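Local coordinates for protein oligopeptide ABC transporter OppAIV (Borrelia burgdorferi B31, PDB 4GL8) that probably binds oligopeptides outside the cytoplasmic membrane and hands them to an ABC transporter for uptake, at residues Arg277-Ser282 / Ser501-Asn506; Leu309-Asp314 / Ala351-Lys356. All blocks are in the same frame, centred on the assembly; numbering follows the deposited sequence.

Overall arrangement
The two contacts lie far apart in the single chain. Their centres are 37 Å from each other, their nearest atoms are about 18 Å apart, and they do not touch. Interaction 1 pairs strand 280-285 with the end of strand 492-504. Interaction 2 packs segment 309-314, on and after helix 303-311, against the first turns of helix 351-361. Along the chain both halves of interaction 2 fall between the two halves of interaction 1. The two interactions share no helix or strand. Strand 492-504 also pairs with strand 287-293, a little before helix 303-311. Interaction 1 ties this late strand back to mid-chain, in a fold consistent with family 5 solute-binding proteins; interaction 2 joins helices nearer in sequence.

Interaction 1 (Arg277-Ser282 / Ser501-Asn506); sequences RDDYYS and SYLFRN
Tyr-281 and Tyr-502 form an antiparallel hydrogen-bonded pair. Tyr-281 N to Tyr-502 O is 2.9 Å, and Tyr-502 N to Tyr-281 O is 3.0 Å. Tyr-280 faces Leu-503, and Ser-282 faces Ser-501, in non-hydrogen-bonded pairs. Phe-504 N adds a bond to Asp-279 O at 3.1 Å. Strand 492-504 lies here between strands 280-285 and 261-263.

The inner part is close-packed. An extended chi1 (173°) carries the Tyr-280 ring along the Leu-503 and Ser-501 face, its edge at Ser-501. There Tyr-280 OH and Ser-501 OG share a short hydrogen bond of 2.5 Å. CD2 of Leu-503 touches Asp-279 OD2 at 3.6 Å. On the other face, the Tyr-281 and Tyr-502 rings both meet Trp-512 edge-to-face.

The turn Arg-277 to Tyr-280, of type I, is the more open side. Asp-278 is exposed there. Arg-277 holds the Asp-279 carboxylate through NE to OD2 and NH2 to OD1; the NH2-OD1 salt bridge is 2.7 Å. Asp-279 OD1 also bonds Tyr-254 of helix 247-255. Asn-506 ND2 gives a nearly straight bond to Asp-278 O (3.0 Å, 172°) and another to Tyr-281 OH (2.9 Å). Both acceptors lie near the amide plane, which stands 60° from the tyrosine ring. Two acceptors on one nitrogen would fix the amide's rotation and tie the turn and the start of strand 280-285 to the chain just past strand 492-504.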
loop_
_atom_site.group_PDB
_atom_site.type_symbol
_atom_site.label_atom_id
_atom_site.label_comp_id
_atom_site.label_asym_id
_atom_site.label_seq_id
_atom_site.Cartn_x
_atom_site.Cartn_y
_atom_site.Cartn_z
ATOM N N ARG A 277 12.156 -15.290 -20.387
ATOM C CA ARG A 277 12.433 -14.136 -21.236
ATOM C C ARG A 277 13.435 -13.211 -20.587
ATOM O O ARG A 277 13.568 -13.155 -19.359
ATOM C CB ARG A 277 11.169 -13.338 -21.522
ATOM C CG ARG A 277 10.013 -14.136 -22.128
ATOM C CD ARG A 277 8.721 -13.321 -22.070
ATOM N NE ARG A 277 8.901 -11.984 -22.640
ATOM C CZ ARG A 277 8.869 -11.702 -23.935
ATOM N NH1 ARG A 277 8.655 -12.656 -24.824
ATOM N NH2 ARG A 277 9.059 -10.460 -24.343
ATOM N N ASP A 278 14.108 -12.450 -21.434
ATOM C CA ASP A 278 15.173 -11.573 -20.998
ATOM C C ASP A 278 14.631 -10.235 -20.487
ATOM O O ASP A 278 15.379 -9.438 -19.908
ATOM C CB ASP A 278 16.139 -11.352 -22.153
ATOM C CG ASP A 278 16.769 -12.673 -22.664
ATOM O OD1 ASP A 278 16.808 -13.693 -21.917
ATOM O OD2 ASP A 278 17.236 -12.673 -23.820
ATOM N N ASP A 279 13.336 -9.997 -20.696
ATOM C CA ASP A 279 12.716 -8.745 -20.291
ATOM C C ASP A 279 11.756 -8.948 -19.127
ATOM O O ASP A 279 10.957 -8.075 -18.839
ATOM C CB ASP A 279 12.038 -8.059 -21.491
ATOM C CG ASP A 279 10.931 -8.891 -22.110
ATOM O OD1 ASP A 279 10.395 -8.458 -23.158
ATOM O OD2 ASP A 279 10.581 -9.970 -21.570
ATOM N N TYR A 280 11.855 -10.100 -18.464
ATOM C CA TYR A 280 11.032 -10.428 -17.302
ATOM C C TYR A 280 11.847 -10.217 -16.039
ATOM O O TYR A 280 13.035 -10.559 -15.990
ATOM C CB TYR A 280 10.553 -11.885 -17.363
ATOM C CG TYR A 280 9.831 -12.384 -16.117
ATOM C CD1 TYR A 280 8.463 -12.180 -15.952
ATOM C CD2 TYR A 280 10.521 -13.083 -15.114
ATOM C CE1 TYR A 280 7.792 -12.634 -14.815
ATOM C CE2 TYR A 280 9.868 -13.547 -13.984
ATOM C CZ TYR A 280 8.501 -13.315 -13.841
ATOM O OH TYR A 280 7.857 -13.761 -12.735
ATOM N N TYR A 281 11.185 -9.677 -15.024
ATOM C CA TYR A 281 11.795 -9.384 -13.742
ATOM C C TYR A 281 10.879 -9.886 -12.639
ATOM O O TYR A 281 9.675 -10.021 -12.837
ATOM C CB TYR A 281 11.932 -7.895 -13.555
ATOM C CG TYR A 281 12.900 -7.203 -14.478
ATOM C CD1 TYR A 281 12.586 -6.996 -15.823
ATOM C CD2 TYR A 281 14.109 -6.697 -14.000
ATOM C CE1 TYR A 281 13.461 -6.332 -16.668
ATOM C CE2 TYR A 281 14.983 -6.026 -14.848
ATOM C CZ TYR A 281 14.647 -5.852 -16.182
ATOM O OH TYR A 281 15.498 -5.179 -17.025
ATOM N N SER A 282 11.458 -10.138 -11.476
ATOM C CA SER A 282 10.705 -10.692 -10.369
ATOM C C SER A 282 11.445 -10.405 -9.091
ATOM O O SER A 282 12.673 -10.515 -9.043
ATOM C CB SER A 282 10.542 -12.209 -10.542
ATOM O OG SER A 282 9.749 -12.700 -9.490
ATOM N N SER A 501 5.764 -9.533 -10.444
ATOM C CA SER A 501 6.349 -9.840 -11.743
ATOM C C SER A 501 6.287 -8.595 -12.625
ATOM O O SER A 501 5.382 -7.790 -12.483
ATOM C CB SER A 501 5.570 -10.988 -12.390
ATOM O OG SER A 501 6.000 -12.250 -11.903
ATOM N N TYR A 502 7.275 -8.406 -13.497
ATOM C CA TYR A 502 7.282 -7.239 -14.399
ATOM C C TYR A 502 7.835 -7.588 -15.766
ATOM O O TYR A 502 8.710 -8.476 -15.886
ATOM C CB TYR A 502 8.149 -6.102 -13.842
ATOM C CG TYR A 502 7.956 -5.789 -12.387
ATOM C CD1 TYR A 502 7.235 -4.651 -11.983
ATOM C CD2 TYR A 502 8.512 -6.609 -11.404
ATOM C CE1 TYR A 502 7.059 -4.364 -10.650
ATOM C CE2 TYR A 502 8.338 -6.324 -10.065
ATOM C CZ TYR A 502 7.614 -5.203 -9.690
ATOM O OH TYR A 502 7.450 -4.919 -8.355
ATOM N N LEU A 503 7.331 -6.888 -16.788
ATOM C CA LEU A 503 7.953 -6.882 -18.114
ATOM C C LEU A 503 8.387 -5.462 -18.384
ATOM O O LEU A 503 7.627 -4.527 -18.160
ATOM C CB LEU A 503 6.989 -7.355 -19.218
ATOM C CG LEU A 503 6.538 -8.820 -19.126
ATOM C CD1 LEU A 503 5.318 -9.069 -20.005
ATOM C CD2 LEU A 503 7.663 -9.764 -19.512
ATOM N N PHE A 504 9.602 -5.305 -18.895
ATOM C CA PHE A 504 10.198 -3.988 -19.155
ATOM C C PHE A 504 11.162 -4.148 -20.327
ATOM O O PHE A 504 12.006 -5.032 -20.321
ATOM C CB PHE A 504 10.908 -3.514 -17.887
ATOM C CG PHE A 504 11.684 -2.232 -18.034
ATOM C CD1 PHE A 504 11.048 -0.992 -17.944
ATOM C CD2 PHE A 504 13.054 -2.260 -18.170
ATOM C CE1 PHE A 504 11.774 0.190 -18.044
ATOM C CE2 PHE A 504 13.786 -1.080 -18.281
ATOM C CZ PHE A 504 13.147 0.148 -18.213
ATOM N N ARG A 505 11.001 -3.290 -21.328
ATOM C CA ARG A 505 11.774 -3.333 -22.561
ATOM C C ARG A 505 13.191 -2.796 -22.333
ATOM O O ARG A 505 13.507 -1.643 -22.671
ATOM C CB ARG A 505 11.034 -2.542 -23.653
ATOM C CG ARG A 505 9.777 -3.252 -24.179
ATOM C CD ARG A 505 10.108 -4.485 -25.026
ATOM N NE ARG A 505 11.016 -4.180 -26.152
ATOM C CZ ARG A 505 10.649 -3.698 -27.344
ATOM N NH1 ARG A 505 9.371 -3.453 -27.651
ATOM N NH2 ARG A 505 11.577 -3.427 -28.240
ATOM N N ASN A 506 14.026 -3.642 -21.713
ATOM C CA ASN A 506 15.402 -3.271 -21.384
ATOM C C ASN A 506 16.332 -3.175 -22.608
ATOM O O ASN A 506 17.447 -2.697 -22.477
ATOM C CB ASN A 506 16.002 -4.180 -20.289
ATOM C CG ASN A 506 15.902 -5.669 -20.617
ATOM O OD1 ASN A 506 15.866 -6.057 -21.779
ATOM N ND2 ASN A 506 15.844 -6.503 -19.586
#

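Interaction 2 (Leu309-Asp314 / Ala351-Lys356); sequences LSFAID and AEMAKK
Phe-311, Ala-354 and Met-353 bury the most surface where Phe-311 and Ala-312 meet the first turns of helix 351-361. The contact is made by carbon atoms and by a sulfur over a ring. No hydrogen bond crosses between the two segments.

Phe-311 contributes the most. The sulfur of Met-353 sits over one face of its ring in a Met-aromatic contact. SD of Met-353 is 4.6 Å from the centroid of the Phe-311 ring and 15° off its normal. The methionine chain first runs out extended (chi1 173°). Then chi3 of 19°, away from a staggered value, turns CE across toward CE2 of Phe-311. CE of Met-353 meets CE2 of Phe-311 at 4.1 Å.

Ala-354 fills the inner part. Its one methyl rests against the chain at Phe-311 and Ala-312. CB of Ala-354 is 3.9 Å from CB of Phe-311 and 3.8 Å from CB of Ala-312. It also lies 3.6 Å from the backbone N of Ala-312. Such a small side chain lets the helix come close: the CA atoms of Phe-311 and Ala-354 are 5.3 Å apart.

Helix 380-397 covers a further side of this group, where Leu-397 touches both Ala-312 and Ala-354. Its Asn-396 also bonds Ala-312 O. Asp-350, just ahead of helix 351-361, makes a backbone bond with Phe-311. Beyond Ile-313, Asp-314 N-caps helix 315-323.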
loop_
_atom_site.group_PDB
_atom_site.type_symbol
_atom_site.label_atom_id
_atom_site.label_comp_id
_atom_site.label_asym_id
_atom_site.label_seq_id
_atom_site.Cartn_x
_atom_site.Cartn_y
_atom_site.Cartn_z
ATOM N N LEU A 309 -11.038 -22.240 8.095
ATOM C CA LEU A 309 -10.796 -21.666 6.778
ATOM C C LEU A 309 -9.299 -21.497 6.559
ATOM O O LEU A 309 -8.785 -21.780 5.485
ATOM C CB LEU A 309 -11.498 -20.308 6.627
ATOM C CG LEU A 309 -13.026 -20.279 6.814
ATOM C CD1 LEU A 309 -13.527 -18.844 6.837
ATOM C CD2 LEU A 309 -13.770 -21.103 5.769
ATOM N N SER A 310 -8.581 -21.050 7.576
ATOM C CA SER A 310 -7.149 -20.787 7.436
ATOM C C SER A 310 -6.343 -22.078 7.262
ATOM O O SER A 310 -5.514 -22.178 6.387
ATOM C CB SER A 310 -6.623 -19.974 8.624
ATOM O OG SER A 310 -5.229 -19.742 8.488
ATOM N N PHE A 311 -6.626 -23.067 8.085
ATOM C CA PHE A 311 -5.948 -24.367 8.014
ATOM C C PHE A 311 -6.364 -25.228 6.808
ATOM O O PHE A 311 -5.625 -26.126 6.427
ATOM C CB PHE A 311 -6.200 -25.181 9.281
ATOM C CG PHE A 311 -5.274 -24.867 10.397
ATOM C CD1 PHE A 311 -5.648 -24.013 11.413
ATOM C CD2 PHE A 311 -4.038 -25.448 10.464
ATOM C CE1 PHE A 311 -4.793 -23.724 12.458
ATOM C CE2 PHE A 311 -3.175 -25.161 11.512
ATOM C CZ PHE A 311 -3.561 -24.302 12.512
ATOM N N ALA A 312 -7.535 -24.966 6.227
ATOM C CA ALA A 312 -8.007 -25.709 5.060
ATOM C C ALA A 312 -7.353 -25.300 3.728
ATOM O O ALA A 312 -7.623 -25.936 2.698
ATOM C CB ALA A 312 -9.508 -25.574 4.946
ATOM N N ILE A 313 -6.507 -24.261 3.714
ATOM C CA ILE A 313 -5.824 -23.846 2.470
ATOM C C ILE A 313 -4.410 -24.418 2.345
ATOM O O ILE A 313 -3.565 -24.189 3.199
ATOM C CB ILE A 313 -5.623 -22.329 2.393
ATOM C CG1 ILE A 313 -6.934 -21.529 2.636
ATOM C CG2 ILE A 313 -4.940 -21.952 1.086
ATOM C CD1 ILE A 313 -7.994 -21.748 1.607
ATOM N N ASP A 314 -4.120 -25.096 1.242
ATOM C CA ASP A 314 -2.762 -25.593 0.993
ATOM C C ASP A 314 -1.899 -24.454 0.405
ATOM O O ASP A 314 -1.885 -24.257 -0.814
ATOM C CB ASP A 314 -2.830 -26.789 0.032
ATOM C CG ASP A 314 -1.466 -27.385 -0.272
ATOM O OD1 ASP A 314 -0.438 -26.954 0.308
ATOM O OD2 ASP A 314 -1.436 -28.299 -1.110
ATOM N N ALA A 351 -5.636 -30.112 6.764
ATOM C CA ALA A 351 -7.016 -30.363 6.412
ATOM C C ALA A 351 -7.786 -31.110 7.503
ATOM O O ALA A 351 -8.968 -30.828 7.713
ATOM C CB ALA A 351 -7.108 -31.107 5.078
ATOM N N GLU A 352 -7.130 -32.046 8.186
ATOM C CA GLU A 352 -7.795 -32.825 9.230
ATOM C C GLU A 352 -8.169 -31.946 10.418
ATOM O O GLU A 352 -9.301 -32.016 10.922
ATOM C CB GLU A 352 -6.957 -34.024 9.652
ATOM C CG GLU A 352 -6.890 -35.122 8.585
ATOM C CD GLU A 352 -8.277 -35.654 8.142
ATOM O OE1 GLU A 352 -8.970 -36.286 8.965
ATOM O OE2 GLU A 352 -8.678 -35.452 6.963
ATOM N N MET A 353 -7.238 -31.091 10.830
ATOM C CA MET A 353 -7.503 -30.179 11.900
ATOM C C MET A 353 -8.566 -29.148 11.493
ATOM O O MET A 353 -9.417 -28.825 12.293
ATOM C CB MET A 353 -6.221 -29.516 12.376
ATOM C CG MET A 353 -6.486 -28.423 13.393
ATOM S SD MET A 353 -5.127 -27.969 14.480
ATOM C CE MET A 353 -3.678 -28.614 13.619
ATOM N N ALA A 354 -8.553 -28.686 10.242
ATOM C CA ALA A 354 -9.597 -27.782 9.722
ATOM C C ALA A 354 -11.009 -28.393 9.853
ATOM O O ALA A 354 -11.929 -27.788 10.438
ATOM C CB ALA A 354 -9.293 -27.396 8.280
ATOM N N LYS A 355 -11.154 -29.624 9.393
ATOM C CA LYS A 355 -12.417 -30.362 9.515
ATOM C C LYS A 355 -12.905 -30.510 10.942
ATOM O O LYS A 355 -14.099 -30.447 11.209
ATOM C CB LYS A 355 -12.258 -31.766 8.931
ATOM C CG LYS A 355 -12.180 -31.749 7.413
ATOM C CD LYS A 355 -11.538 -32.996 6.843
ATOM C CE LYS A 355 -12.368 -34.229 7.142
ATOM N NZ LYS A 355 -11.580 -35.484 6.918
ATOM N N LYS A 356 -11.969 -30.746 11.839
ATOM C CA LYS A 356 -12.281 -30.992 13.230
ATOM C C LYS A 356 -12.841 -29.711 13.864
ATOM O O LYS A 356 -13.861 -29.734 14.532
ATOM C CB LYS A 356 -11.019 -31.471 13.916
ATOM C CG LYS A 356 -11.060 -31.490 15.429
ATOM C CD LYS A 356 -12.154 -32.401 15.954
ATOM C CE LYS A 356 -12.114 -32.462 17.474
ATOM N NZ LYS A 356 -13.404 -33.028 17.982
#